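Local coordinates for elongation factor G (Thermus thermophilus, PDB 2DY1), which binds GTP together with a magnesium ion and probably works as a GTPase elongation factor in protein synthesis, at residues E27-K32 with I259-L264; E277-G282 with R304-R309; L310-S315 with E338-E343; E422-G427 with S450-P455; V454-T459 with L571-Y576. All blocks are in the same frame, centred on the assembly; numbering follows the deposited sequence.

The contacts follow one another along the chain and fall into two clusters. Contact 1 belongs to the nucleotide-binding domain; the side chain of A28 is about 9 Å from the bound GTP, while the other four contacts lie away from the annotated sites. Contact 2 lays helix 275-279, which follows helix 261-271 of contact 1 in the chain, on a strand of domain 2. Contact 3 lies about 15 Å from it between centres, and the two are tied by a salt bridge from R309 NH2 to E341 OE1 (2.9 Å). Contacts 4 and 5, also about 15 Å apart between centres, share V454 and P455. About 58 Å separates the centres of contacts 1 and 5, on opposite sides of the chain's centre.

Contact 1: residues E27-K32 with I259-L264; sequences EALLYK and IGVLPL
No ring or other flat group takes part where A28, L29 and K32 meet V261 and L262; the faces that touch are those of two helices, and aliphatic branches fill the seam. V261 is the centre of it. Its CG1 stands anti to the backbone N (chi1 176°) and reaches L29 CD2 at 3.6 Å, while its other branch, CG2, lies 3.8 Å from A28 CB. The small methyl of A28 suits a place where the helices come close, with the CA atoms of L29 and V261 6.2 Å apart. L29 crosses the valine obliquely, and its CD2 also lies 3.6 Å from V261 O. Further along, the first methylenes of K32 serve as a greasy stem: K32 CB packs on L262 CD2 at 3.9 Å, and the chain then bends away so that NZ can bond to the carbonyl of G186. G260, with positive phi, is the N-cap of helix 261-271 and turns the chain into it. L29 and L262 also touch strand 65-71. Helix 22-32 is the one that follows the P-loop, whose K22 and T23 bind GTP, and its packing against helix 261-271 belongs to the P-loop GTPase fold.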
# COMPACT_ATOMS: atom_id res chain seq x y z
N GLU A 27 -1.99 2.33 23.82
CA GLU A 27 -2.97 2.44 24.90
C GLU A 27 -2.28 2.65 26.25
O GLU A 27 -2.70 3.47 27.05
CB GLU A 27 -3.82 1.17 25.01
CG GLU A 27 -5.10 1.12 24.20
CD GLU A 27 -6.01 2.32 24.43
OE1 GLU A 27 -6.01 3.15 23.53
OE2 GLU A 27 -6.69 2.43 25.48
N ALA A 28 -1.22 1.88 26.50
CA ALA A 28 -0.49 1.98 27.76
C ALA A 28 0.14 3.36 27.91
O ALA A 28 0.14 3.93 29.00
CB ALA A 28 0.59 0.87 27.86
N LEU A 29 0.69 3.90 26.82
CA LEU A 29 1.29 5.23 26.86
C LEU A 29 0.21 6.29 27.13
O LEU A 29 0.42 7.25 27.92
CB LEU A 29 2.02 5.50 25.54
CG LEU A 29 3.35 4.76 25.37
CD1 LEU A 29 3.74 4.65 23.91
CD2 LEU A 29 4.42 5.51 26.18
N LEU A 30 -0.96 6.15 26.50
CA LEU A 30 -2.04 7.13 26.73
C LEU A 30 -2.50 7.06 28.19
O LEU A 30 -2.72 8.10 28.85
CB LEU A 30 -3.22 6.84 25.79
CG LEU A 30 -2.95 7.19 24.32
CD1 LEU A 30 -4.00 6.58 23.40
CD2 LEU A 30 -2.94 8.72 24.16
N TYR A 31 -2.63 5.85 28.72
CA TYR A 31 -3.05 5.69 30.10
C TYR A 31 -1.99 6.19 31.09
O TYR A 31 -2.31 7.00 31.98
CB TYR A 31 -3.37 4.21 30.41
CG TYR A 31 -3.56 3.94 31.89
CD1 TYR A 31 -2.62 3.19 32.60
CD2 TYR A 31 -4.63 4.49 32.59
CE1 TYR A 31 -2.75 3.00 33.97
CE2 TYR A 31 -4.76 4.30 33.96
CZ TYR A 31 -3.82 3.56 34.64
OH TYR A 31 -3.96 3.39 36.00
N LYS A 32 -0.74 5.77 30.90
CA LYS A 32 0.31 6.16 31.85
C LYS A 32 0.62 7.64 31.89
O LYS A 32 1.05 8.13 32.94
CB LYS A 32 1.59 5.35 31.60
CG LYS A 32 1.50 3.88 31.99
CD LYS A 32 1.25 3.72 33.48
CE LYS A 32 2.47 3.16 34.19
NZ LYS A 32 2.29 3.19 35.66
N ILE A 259 5.02 -2.97 31.58
CA ILE A 259 6.43 -2.95 31.94
C ILE A 259 7.19 -2.04 30.97
O ILE A 259 7.07 -2.19 29.75
CB ILE A 259 7.05 -4.37 31.87
CG1 ILE A 259 6.50 -5.24 33.01
CG2 ILE A 259 8.59 -4.28 31.94
CD1 ILE A 259 6.93 -6.72 32.91
N GLY A 260 7.94 -1.08 31.51
CA GLY A 260 8.78 -0.21 30.69
C GLY A 260 8.11 0.81 29.80
O GLY A 260 8.74 1.32 28.89
N VAL A 261 6.85 1.13 30.07
CA VAL A 261 6.14 2.08 29.23
C VAL A 261 6.67 3.51 29.31
O VAL A 261 7.01 4.10 28.27
CB VAL A 261 4.62 2.04 29.55
CG1 VAL A 261 3.85 3.09 28.74
CG2 VAL A 261 4.09 0.68 29.20
N LEU A 262 6.76 4.09 30.50
CA LEU A 262 7.27 5.46 30.58
C LEU A 262 8.76 5.48 30.24
O LEU A 262 9.24 6.44 29.64
CB LEU A 262 6.94 6.09 31.94
CG LEU A 262 5.42 6.33 32.10
CD1 LEU A 262 5.10 6.93 33.47
CD2 LEU A 262 4.92 7.27 30.98
N PRO A 263 9.53 4.45 30.62
CA PRO A 263 10.95 4.47 30.25
C PRO A 263 11.10 4.50 28.70
O PRO A 263 12.04 5.10 28.17
CB PRO A 263 11.48 3.17 30.84
CG PRO A 263 10.71 3.08 32.12
CD PRO A 263 9.29 3.46 31.70
N LEU A 264 10.19 3.85 27.98
CA LEU A 264 10.23 3.85 26.51
C LEU A 264 9.98 5.28 26.02
O LEU A 264 10.63 5.74 25.08
CB LEU A 264 9.15 2.92 25.93
CG LEU A 264 8.91 3.03 24.42
CD1 LEU A 264 10.16 2.57 23.69
CD2 LEU A 264 7.72 2.16 24.02

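Contact 2: residues E277-G282 with R304-R309; sequences ERFGDG and RLYRGR
Where F279 meets Y306, the directions of the two backbones differ by 51°, and they draw closest at G282 and G308, whose CA atoms are 5.7 Å apart. The F279 ring is sandwiched: Y306 CB lies over the centre of one face, 3.8 Å from the centroid, and R278 CG lies toward the rim of the opposite face. The two aromatic rings meet obliquely, planes at 45°, with F279 CZ only 3.3 Å from Y306 CD1. R307 lays its methylenes on the loop, CG 3.4 Å from G280 O; the bend at chi3 (63°) then places NE, which bonds to P283 O. That loop calls for glycines: G280 leaves the helix with positive phi, and a CB on G282 would be jammed against the carbonyl O before it and against R307 NE. A water donates to both G280 O and Y306 O. Y306 and R307 form a classic beta bulge opposite L285 in strand 285-294. Helix 275-279 is thus laid on the end of strand 298-307, and D99, just after helix 88-97, takes salt bridges from both R278 and R304.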
# COMPACT_ATOMS: atom_id res chain seq x y z
N GLU A 277 15.94 19.29 14.20
CA GLU A 277 17.13 18.55 13.81
C GLU A 277 17.01 17.95 12.41
O GLU A 277 18.01 17.68 11.75
CB GLU A 277 17.43 17.45 14.84
CG GLU A 277 17.95 18.01 16.16
CD GLU A 277 18.13 16.97 17.24
OE1 GLU A 277 19.17 17.01 17.92
OE2 GLU A 277 17.23 16.13 17.44
N ARG A 278 15.79 17.74 11.93
CA ARG A 278 15.62 17.18 10.61
C ARG A 278 15.45 18.23 9.50
O ARG A 278 16.11 18.15 8.46
CB ARG A 278 14.39 16.25 10.59
CG ARG A 278 14.20 15.58 9.24
CD ARG A 278 12.96 14.70 9.21
NE ARG A 278 12.81 14.01 7.93
CZ ARG A 278 11.72 13.33 7.59
NH1 ARG A 278 10.70 13.28 8.44
NH2 ARG A 278 11.65 12.68 6.44
N PHE A 279 14.60 19.21 9.76
CA PHE A 279 14.25 20.26 8.79
C PHE A 279 14.82 21.64 9.05
O PHE A 279 14.69 22.52 8.19
CB PHE A 279 12.72 20.44 8.75
CG PHE A 279 11.98 19.26 8.21
CD1 PHE A 279 11.86 19.06 6.85
CD2 PHE A 279 11.45 18.31 9.08
CE1 PHE A 279 11.22 17.91 6.35
CE2 PHE A 279 10.82 17.18 8.59
CZ PHE A 279 10.70 16.97 7.24
N GLY A 280 15.42 21.83 10.22
CA GLY A 280 15.92 23.15 10.57
C GLY A 280 14.73 24.05 10.89
O GLY A 280 13.58 23.58 10.92
N ASP A 281 14.99 25.32 11.14
CA ASP A 281 13.90 26.26 11.44
C ASP A 281 13.58 27.00 10.15
O ASP A 281 14.41 27.08 9.25
CB ASP A 281 14.32 27.26 12.53
CG ASP A 281 14.48 26.60 13.89
OD1 ASP A 281 13.52 25.97 14.38
OD2 ASP A 281 15.58 26.73 14.48
N GLY A 282 12.36 27.52 10.06
CA GLY A 282 11.99 28.22 8.85
C GLY A 282 10.50 28.38 8.71
O GLY A 282 9.74 28.12 9.66
N ARG A 304 0.73 16.93 9.00
CA ARG A 304 1.97 16.92 9.78
C ARG A 304 2.61 18.28 9.51
O ARG A 304 2.77 18.68 8.36
CB ARG A 304 2.93 15.84 9.30
CG ARG A 304 4.40 16.10 9.76
CD ARG A 304 4.57 16.02 11.28
NE ARG A 304 5.80 16.70 11.68
CZ ARG A 304 7.03 16.19 11.63
NH1 ARG A 304 7.24 14.94 11.22
NH2 ARG A 304 8.06 16.96 11.96
N LEU A 305 2.96 18.99 10.58
CA LEU A 305 3.64 20.28 10.46
C LEU A 305 5.12 19.93 10.63
O LEU A 305 5.57 19.59 11.72
CB LEU A 305 3.18 21.24 11.56
CG LEU A 305 3.78 22.66 11.54
CD1 LEU A 305 3.47 23.35 10.22
CD2 LEU A 305 3.20 23.46 12.70
N TYR A 306 5.86 20.01 9.53
CA TYR A 306 7.27 19.65 9.55
C TYR A 306 8.16 20.75 10.06
O TYR A 306 9.19 20.49 10.68
CB TYR A 306 7.76 19.30 8.13
CG TYR A 306 7.16 18.03 7.53
CD1 TYR A 306 7.49 16.77 8.04
CD2 TYR A 306 6.31 18.09 6.42
CE1 TYR A 306 7.00 15.60 7.45
CE2 TYR A 306 5.80 16.91 5.83
CZ TYR A 306 6.16 15.68 6.35
OH TYR A 306 5.69 14.53 5.74
N ARG A 307 7.75 21.98 9.80
CA ARG A 307 8.58 23.12 10.17
C ARG A 307 7.67 24.28 10.37
O ARG A 307 6.61 24.33 9.77
CB ARG A 307 9.53 23.44 9.01
CG ARG A 307 10.65 24.45 9.32
CD ARG A 307 11.56 24.59 8.10
NE ARG A 307 10.85 25.12 6.94
CZ ARG A 307 11.24 24.93 5.68
NH1 ARG A 307 12.33 24.23 5.41
NH2 ARG A 307 10.52 25.46 4.69
N GLY A 308 8.09 25.20 11.24
CA GLY A 308 7.31 26.39 11.47
C GLY A 308 6.37 26.31 12.65
O GLY A 308 6.29 25.30 13.34
N ARG A 309 5.65 27.39 12.88
CA ARG A 309 4.72 27.46 13.97
C ARG A 309 3.41 28.04 13.46
O ARG A 309 3.40 28.82 12.50
CB ARG A 309 5.33 28.33 15.09
CG ARG A 309 4.47 28.55 16.31
CD ARG A 309 5.29 29.09 17.47
NE ARG A 309 4.43 29.51 18.58
CZ ARG A 309 3.74 30.64 18.59
NH1 ARG A 309 3.82 31.48 17.57
NH2 ARG A 309 2.95 30.93 19.62
O HOH W 1 11.32 22.01 11.96

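Contact 3: residues L310-S315 with E338-E343; sequences LKPGDS and EVEEAE
L310 and A342 satisfy each other's backbone polar groups. L310 N donates to A342 O at 2.8 Å, nearly straight at 169°, and A342 N returns a bond to L310 O at 2.9 Å. L310 O also receives a CA-H...O contact from E341 CA at 3.4 Å. The two side chains stand on one face of the sheet, L310 CB 4.5 Å from A342 CB, apolar and buried as suits that side. This hydrogen-bonded antiparallel pair lies at the edge of a four-stranded sheet in domain 2, which in translational GTPases is a beta barrel. From there K311-D314 makes a type II turn, with D314 N bonded to K311 O at 3.1 Å; proline at the second place and glycine, with positive phi, at the third are the classic choices. D314 OD1 accepts K311 N at 2.8 Å from above the carboxylate plane. P312 sets its ring CD 3.1 Å from E340 O and also rests on L328. E338 OE2 is hydrogen-bonded to H327 of strand 323-332.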
# COMPACT_ATOMS: atom_id res chain seq x y z
N LEU A 310 2.31 27.63 14.06
CA LEU A 310 1.01 28.15 13.66
C LEU A 310 0.16 28.55 14.84
O LEU A 310 0.24 27.98 15.94
CB LEU A 310 0.22 27.11 12.87
CG LEU A 310 0.79 26.67 11.52
CD1 LEU A 310 0.00 25.48 11.00
CD2 LEU A 310 0.70 27.83 10.53
N LYS A 311 -0.65 29.58 14.61
CA LYS A 311 -1.59 30.08 15.60
C LYS A 311 -2.97 30.05 14.97
O LYS A 311 -3.10 30.08 13.75
CB LYS A 311 -1.23 31.51 16.01
CG LYS A 311 0.01 31.60 16.88
CD LYS A 311 0.46 33.04 17.03
CE LYS A 311 -0.59 33.90 17.74
NZ LYS A 311 -0.32 35.36 17.61
N PRO A 312 -4.03 30.02 15.79
CA PRO A 312 -5.39 30.01 15.25
C PRO A 312 -5.60 31.26 14.38
O PRO A 312 -5.18 32.36 14.76
CB PRO A 312 -6.27 30.02 16.50
CG PRO A 312 -5.42 29.30 17.51
CD PRO A 312 -4.05 29.90 17.26
N GLY A 313 -6.21 31.08 13.21
CA GLY A 313 -6.43 32.20 12.31
C GLY A 313 -5.39 32.30 11.21
O GLY A 313 -5.57 33.06 10.25
N ASP A 314 -4.31 31.54 11.33
CA ASP A 314 -3.27 31.54 10.29
C ASP A 314 -3.74 30.80 9.05
O ASP A 314 -4.73 30.07 9.08
CB ASP A 314 -1.99 30.88 10.81
CG ASP A 314 -1.27 31.73 11.82
OD1 ASP A 314 -0.25 31.28 12.36
OD2 ASP A 314 -1.73 32.87 12.07
N SER A 315 -3.03 31.02 7.95
CA SER A 315 -3.32 30.39 6.67
C SER A 315 -2.06 29.78 6.07
O SER A 315 -0.95 30.23 6.35
CB SER A 315 -3.86 31.42 5.66
OG SER A 315 -5.18 31.82 5.98
N GLU A 338 -8.95 20.91 20.73
CA GLU A 338 -8.51 22.23 20.33
C GLU A 338 -7.27 22.70 21.10
O GLU A 338 -7.14 22.48 22.31
CB GLU A 338 -9.65 23.25 20.47
CG GLU A 338 -9.28 24.61 19.89
CD GLU A 338 -10.48 25.50 19.59
OE1 GLU A 338 -11.61 25.19 20.03
OE2 GLU A 338 -10.27 26.52 18.90
N VAL A 339 -6.35 23.33 20.38
CA VAL A 339 -5.14 23.84 20.97
C VAL A 339 -4.99 25.29 20.54
O VAL A 339 -5.61 25.71 19.58
CB VAL A 339 -3.88 23.03 20.56
CG1 VAL A 339 -4.02 21.60 21.10
CG2 VAL A 339 -3.69 23.04 19.05
N GLU A 340 -4.16 26.04 21.25
CA GLU A 340 -3.98 27.44 20.95
C GLU A 340 -2.73 27.76 20.14
O GLU A 340 -2.50 28.92 19.79
CB GLU A 340 -3.99 28.26 22.24
CG GLU A 340 -5.27 28.09 23.05
CD GLU A 340 -6.53 28.21 22.20
OE1 GLU A 340 -6.70 29.24 21.52
OE2 GLU A 340 -7.36 27.27 22.23
N GLU A 341 -1.91 26.74 19.85
CA GLU A 341 -0.73 26.93 19.03
C GLU A 341 -0.27 25.56 18.58
O GLU A 341 -0.62 24.56 19.20
CB GLU A 341 0.41 27.61 19.80
CG GLU A 341 0.99 26.75 20.91
CD GLU A 341 2.10 27.46 21.67
OE1 GLU A 341 2.68 28.43 21.12
OE2 GLU A 341 2.41 27.05 22.81
N ALA A 342 0.51 25.53 17.51
CA ALA A 342 1.07 24.29 17.01
C ALA A 342 2.50 24.58 16.58
O ALA A 342 2.77 25.61 15.97
CB ALA A 342 0.27 23.79 15.84
N GLU A 343 3.42 23.69 16.91
CA GLU A 343 4.83 23.90 16.56
C GLU A 343 5.26 22.74 15.67
O GLU A 343 4.54 21.75 15.58
CB GLU A 343 5.70 23.87 17.83
CG GLU A 343 5.25 24.78 18.95
CD GLU A 343 6.01 24.50 20.23
OE1 GLU A 343 7.24 24.70 20.25
OE2 GLU A 343 5.37 24.07 21.22

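Contact 4: residues E422-G427 with S450-P455; sequences ELLLWG and SVPKVP
E422 sends CG away from its carbonyl carbon (chi1 -60°) and keeps CD extended beyond it (chi2 -170°), which carries the carboxylate across to P452 and K453. There E422 OE1 accepts K453 N at 2.9 Å; the N-H points almost straight at it (172°) but arrives from above the carboxylate plane. OE1 of E422 also accepts from a water and lies 3.4 Å from P452 CA. The other oxygen, OE2, is bound at 2.7 Å by a second water, which also donates to V451 O and accepts from S450 OG, itself hydrogen-bonded to H388. A long carboxylate thus suits this place: it gathers backbone and water donors from a segment with little regular structure. K453 crosses it obliquely, with CG 3.4 Å from E422 OE2, while its charged end stays 4.7 Å away (NZ to OE2), so any attraction is probably long-range. L424 CD2 packs on the ring of P452, 4.0 Å from CB; the ring's carbons suit this apolar contact. Strand 423-427 belongs to the four-stranded sheet of domain III, whose beta-alpha-beta-beta-alpha-beta order (2-3-1-4 across the sheet) is that of a ferredoxin-like fold, and residues 451-455 lead away from its edge strand 447-450 toward strand 457-460.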
# COMPACT_ATOMS: atom_id res chain seq x y z
N GLU A 422 -17.15 -3.70 -16.97
CA GLU A 422 -17.33 -3.73 -15.53
C GLU A 422 -16.67 -2.58 -14.78
O GLU A 422 -15.72 -1.96 -15.28
CB GLU A 422 -16.79 -5.06 -14.97
CG GLU A 422 -17.48 -6.30 -15.52
CD GLU A 422 -17.08 -7.56 -14.78
OE1 GLU A 422 -15.87 -7.83 -14.69
OE2 GLU A 422 -17.97 -8.28 -14.30
N LEU A 423 -17.19 -2.29 -13.59
CA LEU A 423 -16.63 -1.26 -12.72
C LEU A 423 -15.73 -2.07 -11.77
O LEU A 423 -16.22 -2.87 -10.97
CB LEU A 423 -17.73 -0.55 -11.93
CG LEU A 423 -17.22 0.46 -10.90
CD1 LEU A 423 -16.45 1.57 -11.61
CD2 LEU A 423 -18.38 1.03 -10.12
N LEU A 424 -14.42 -1.85 -11.85
CA LEU A 424 -13.51 -2.62 -11.02
C LEU A 424 -12.95 -1.82 -9.88
O LEU A 424 -12.69 -0.63 -10.01
CB LEU A 424 -12.34 -3.13 -11.85
CG LEU A 424 -12.64 -4.00 -13.08
CD1 LEU A 424 -11.33 -4.42 -13.70
CD2 LEU A 424 -13.48 -5.22 -12.68
N LEU A 425 -12.78 -2.50 -8.75
CA LEU A 425 -12.16 -1.91 -7.57
C LEU A 425 -10.89 -2.73 -7.37
O LEU A 425 -10.93 -3.96 -7.32
CB LEU A 425 -13.04 -2.03 -6.34
CG LEU A 425 -12.44 -1.37 -5.07
CD1 LEU A 425 -12.32 0.14 -5.26
CD2 LEU A 425 -13.33 -1.67 -3.88
N TRP A 426 -9.75 -2.06 -7.30
CA TRP A 426 -8.47 -2.73 -7.10
C TRP A 426 -7.96 -2.43 -5.71
O TRP A 426 -7.93 -1.26 -5.30
CB TRP A 426 -7.43 -2.21 -8.07
CG TRP A 426 -7.68 -2.54 -9.48
CD1 TRP A 426 -8.47 -1.87 -10.37
CD2 TRP A 426 -7.04 -3.59 -10.21
NE1 TRP A 426 -8.35 -2.43 -11.62
CE2 TRP A 426 -7.48 -3.48 -11.55
CE3 TRP A 426 -6.14 -4.60 -9.87
CZ2 TRP A 426 -7.04 -4.36 -12.55
CZ3 TRP A 426 -5.70 -5.47 -10.86
CH2 TRP A 426 -6.15 -5.34 -12.19
N GLY A 427 -7.54 -3.47 -5.00
CA GLY A 427 -7.04 -3.30 -3.64
C GLY A 427 -5.74 -4.05 -3.43
O GLY A 427 -5.19 -4.65 -4.36
N SER A 450 -17.59 -9.48 -7.30
CA SER A 450 -17.58 -10.71 -8.09
C SER A 450 -16.21 -10.83 -8.76
O SER A 450 -15.43 -9.88 -8.79
CB SER A 450 -18.68 -10.70 -9.16
OG SER A 450 -18.44 -9.71 -10.14
N VAL A 451 -15.88 -12.02 -9.25
CA VAL A 451 -14.62 -12.21 -9.94
C VAL A 451 -14.78 -11.49 -11.27
O VAL A 451 -15.77 -11.68 -11.98
CB VAL A 451 -14.35 -13.71 -10.21
CG1 VAL A 451 -13.05 -13.86 -10.99
CG2 VAL A 451 -14.28 -14.48 -8.89
N PRO A 452 -13.80 -10.65 -11.64
CA PRO A 452 -13.91 -9.93 -12.92
C PRO A 452 -14.01 -10.86 -14.11
O PRO A 452 -13.44 -11.96 -14.11
CB PRO A 452 -12.61 -9.12 -12.99
CG PRO A 452 -12.26 -8.89 -11.52
CD PRO A 452 -12.60 -10.24 -10.90
N LYS A 453 -14.73 -10.41 -15.13
CA LYS A 453 -14.86 -11.16 -16.38
C LYS A 453 -13.51 -11.12 -17.09
O LYS A 453 -12.80 -10.12 -17.02
CB LYS A 453 -15.92 -10.52 -17.26
CG LYS A 453 -17.32 -10.65 -16.71
CD LYS A 453 -18.30 -9.92 -17.59
CE LYS A 453 -19.72 -10.07 -17.08
NZ LYS A 453 -20.67 -9.33 -17.95
N VAL A 454 -13.15 -12.20 -17.77
CA VAL A 454 -11.88 -12.27 -18.48
C VAL A 454 -12.02 -11.57 -19.83
O VAL A 454 -13.00 -11.77 -20.55
CB VAL A 454 -11.45 -13.73 -18.72
CG1 VAL A 454 -10.21 -13.79 -19.60
CG2 VAL A 454 -11.16 -14.39 -17.38
N PRO A 455 -11.04 -10.74 -20.18
CA PRO A 455 -11.10 -10.03 -21.47
C PRO A 455 -10.62 -10.91 -22.63
O PRO A 455 -9.51 -10.74 -23.15
CB PRO A 455 -10.21 -8.82 -21.23
CG PRO A 455 -9.16 -9.37 -20.31
CD PRO A 455 -9.97 -10.18 -19.33
O HOH W 2 -13.78 -7.07 -16.20
O HOH W 3 -17.95 -10.45 -12.74

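Contact 5: residues V454-T459 with L571-Y576; sequences VPYRET and LLEPIY
L572 packs its CD1 on T459 CB at 3.8 Å, while T459 turns its OG1 to M531 O. L571 CD1 touches both Y456 CB and R457 O. At the other end V454 and P574 form an apolar patch, with V454 CG1 3.5 Å from P574 CD and the ring of P455 alongside. The same V454 methyl lies over the centre of the Y456 ring, bringing the tyrosine into the cluster. The branched or ringed side chains of V454, P455, P574, L571 and L572 suit these places, since they fill the seam without needing polar partners. P455 is the centre of an inverse gamma turn, after which the chain straightens into strand 457-460. R457 and L572 make a hydrogen-bonded antiparallel pair, R457 N to L572 O at 3.1 Å and L572 N to R457 O at 2.9 Å; E458 and L571 follow as a non-hydrogen-bonded pair. Strand 457-460 thereby pairs with strand 569-583 of the C-terminal domain, a ferredoxin-like domain whose helix 651-663 touches Y456 and L571. Toward the polar edge, Y456 runs side by side with E573, Y456 CE1 3.6 Å from E573 CB, and L572 O lies at the ring's edge. A water bridges Y456 OH and E573 OE1 (2.7 Å to the latter). E573 also pairs with R598, R457 with E419, and the carboxylate of E458 takes backbone N-H groups of L525, A526 and F528.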
# COMPACT_ATOMS: atom_id res chain seq x y z
N VAL A 454 -13.15 -12.20 -17.77
CA VAL A 454 -11.88 -12.27 -18.48
C VAL A 454 -12.02 -11.57 -19.83
O VAL A 454 -13.00 -11.77 -20.55
CB VAL A 454 -11.45 -13.73 -18.72
CG1 VAL A 454 -10.21 -13.79 -19.60
CG2 VAL A 454 -11.16 -14.39 -17.38
N PRO A 455 -11.04 -10.74 -20.18
CA PRO A 455 -11.10 -10.03 -21.47
C PRO A 455 -10.62 -10.91 -22.63
O PRO A 455 -9.51 -10.74 -23.15
CB PRO A 455 -10.21 -8.82 -21.23
CG PRO A 455 -9.16 -9.37 -20.31
CD PRO A 455 -9.97 -10.18 -19.33
N TYR A 456 -11.46 -11.86 -23.02
CA TYR A 456 -11.15 -12.75 -24.14
C TYR A 456 -11.08 -11.91 -25.41
O TYR A 456 -11.62 -10.81 -25.48
CB TYR A 456 -12.23 -13.81 -24.31
CG TYR A 456 -12.27 -14.82 -23.20
CD1 TYR A 456 -11.28 -15.79 -23.08
CD2 TYR A 456 -13.28 -14.79 -22.24
CE1 TYR A 456 -11.29 -16.72 -22.03
CE2 TYR A 456 -13.30 -15.71 -21.19
CZ TYR A 456 -12.31 -16.66 -21.09
OH TYR A 456 -12.32 -17.54 -20.03
N ARG A 457 -10.38 -12.43 -26.41
CA ARG A 457 -10.28 -11.73 -27.67
C ARG A 457 -10.38 -12.75 -28.77
O ARG A 457 -10.60 -13.94 -28.50
CB ARG A 457 -8.97 -10.95 -27.74
CG ARG A 457 -8.97 -9.81 -26.73
CD ARG A 457 -7.90 -8.78 -26.98
NE ARG A 457 -7.98 -7.75 -25.96
CZ ARG A 457 -6.96 -6.96 -25.64
NH1 ARG A 457 -5.81 -7.10 -26.29
NH2 ARG A 457 -7.07 -6.08 -24.66
N GLU A 458 -10.26 -12.30 -30.01
CA GLU A 458 -10.36 -13.20 -31.15
C GLU A 458 -9.32 -12.85 -32.19
O GLU A 458 -8.76 -11.76 -32.16
CB GLU A 458 -11.74 -13.09 -31.79
CG GLU A 458 -12.89 -13.49 -30.88
CD GLU A 458 -14.25 -13.26 -31.53
OE1 GLU A 458 -14.33 -13.32 -32.78
OE2 GLU A 458 -15.23 -13.04 -30.79
N THR A 459 -9.05 -13.78 -33.09
CA THR A 459 -8.11 -13.54 -34.17
C THR A 459 -8.46 -14.48 -35.32
O THR A 459 -9.46 -15.21 -35.25
CB THR A 459 -6.64 -13.71 -33.74
OG1 THR A 459 -5.79 -13.14 -34.75
CG2 THR A 459 -6.29 -15.18 -33.54
N LEU A 571 -10.70 -18.30 -30.71
CA LEU A 571 -10.76 -17.61 -29.42
C LEU A 571 -9.40 -17.53 -28.74
O LEU A 571 -8.63 -18.49 -28.74
CB LEU A 571 -11.74 -18.33 -28.49
CG LEU A 571 -12.13 -17.60 -27.21
CD1 LEU A 571 -13.01 -16.40 -27.54
CD2 LEU A 571 -12.87 -18.55 -26.28
N LEU A 572 -9.10 -16.37 -28.16
CA LEU A 572 -7.84 -16.14 -27.47
C LEU A 572 -8.14 -15.77 -26.02
O LEU A 572 -9.18 -15.20 -25.73
CB LEU A 572 -7.06 -14.99 -28.12
CG LEU A 572 -6.68 -15.10 -29.60
CD1 LEU A 572 -5.99 -13.82 -30.02
CD2 LEU A 572 -5.76 -16.30 -29.82
N GLU A 573 -7.22 -16.09 -25.12
CA GLU A 573 -7.39 -15.75 -23.71
C GLU A 573 -6.09 -15.17 -23.19
O GLU A 573 -5.02 -15.47 -23.71
CB GLU A 573 -7.79 -16.98 -22.89
CG GLU A 573 -6.68 -18.00 -22.71
CD GLU A 573 -7.14 -19.19 -21.88
OE1 GLU A 573 -7.78 -18.97 -20.83
OE2 GLU A 573 -6.87 -20.35 -22.27
N PRO A 574 -6.17 -14.30 -22.17
CA PRO A 574 -4.91 -13.76 -21.68
C PRO A 574 -4.13 -14.74 -20.81
O PRO A 574 -4.71 -15.45 -19.99
CB PRO A 574 -5.34 -12.50 -20.93
CG PRO A 574 -6.72 -12.80 -20.50
CD PRO A 574 -7.32 -13.56 -21.64
N ILE A 575 -2.82 -14.78 -21.04
CA ILE A 575 -1.90 -15.65 -20.31
C ILE A 575 -1.03 -14.75 -19.44
O ILE A 575 -0.54 -13.72 -19.90
CB ILE A 575 -0.99 -16.44 -21.28
CG1 ILE A 575 -1.83 -17.34 -22.18
CG2 ILE A 575 0.03 -17.27 -20.48
CD1 ILE A 575 -2.80 -18.25 -21.46
N TYR A 576 -0.85 -15.13 -18.18
CA TYR A 576 -0.04 -14.33 -17.26
C TYR A 576 1.19 -15.08 -16.76
O TYR A 576 1.22 -16.32 -16.76
CB TYR A 576 -0.89 -13.92 -16.04
CG TYR A 576 -1.78 -12.71 -16.28
CD1 TYR A 576 -2.71 -12.69 -17.31
CD2 TYR A 576 -1.63 -11.55 -15.49
CE1 TYR A 576 -3.48 -11.54 -17.57
CE2 TYR A 576 -2.39 -10.41 -15.74
CZ TYR A 576 -3.31 -10.41 -16.78
OH TYR A 576 -4.02 -9.27 -17.06
O HOH W 4 -10.34 -19.64 -20.16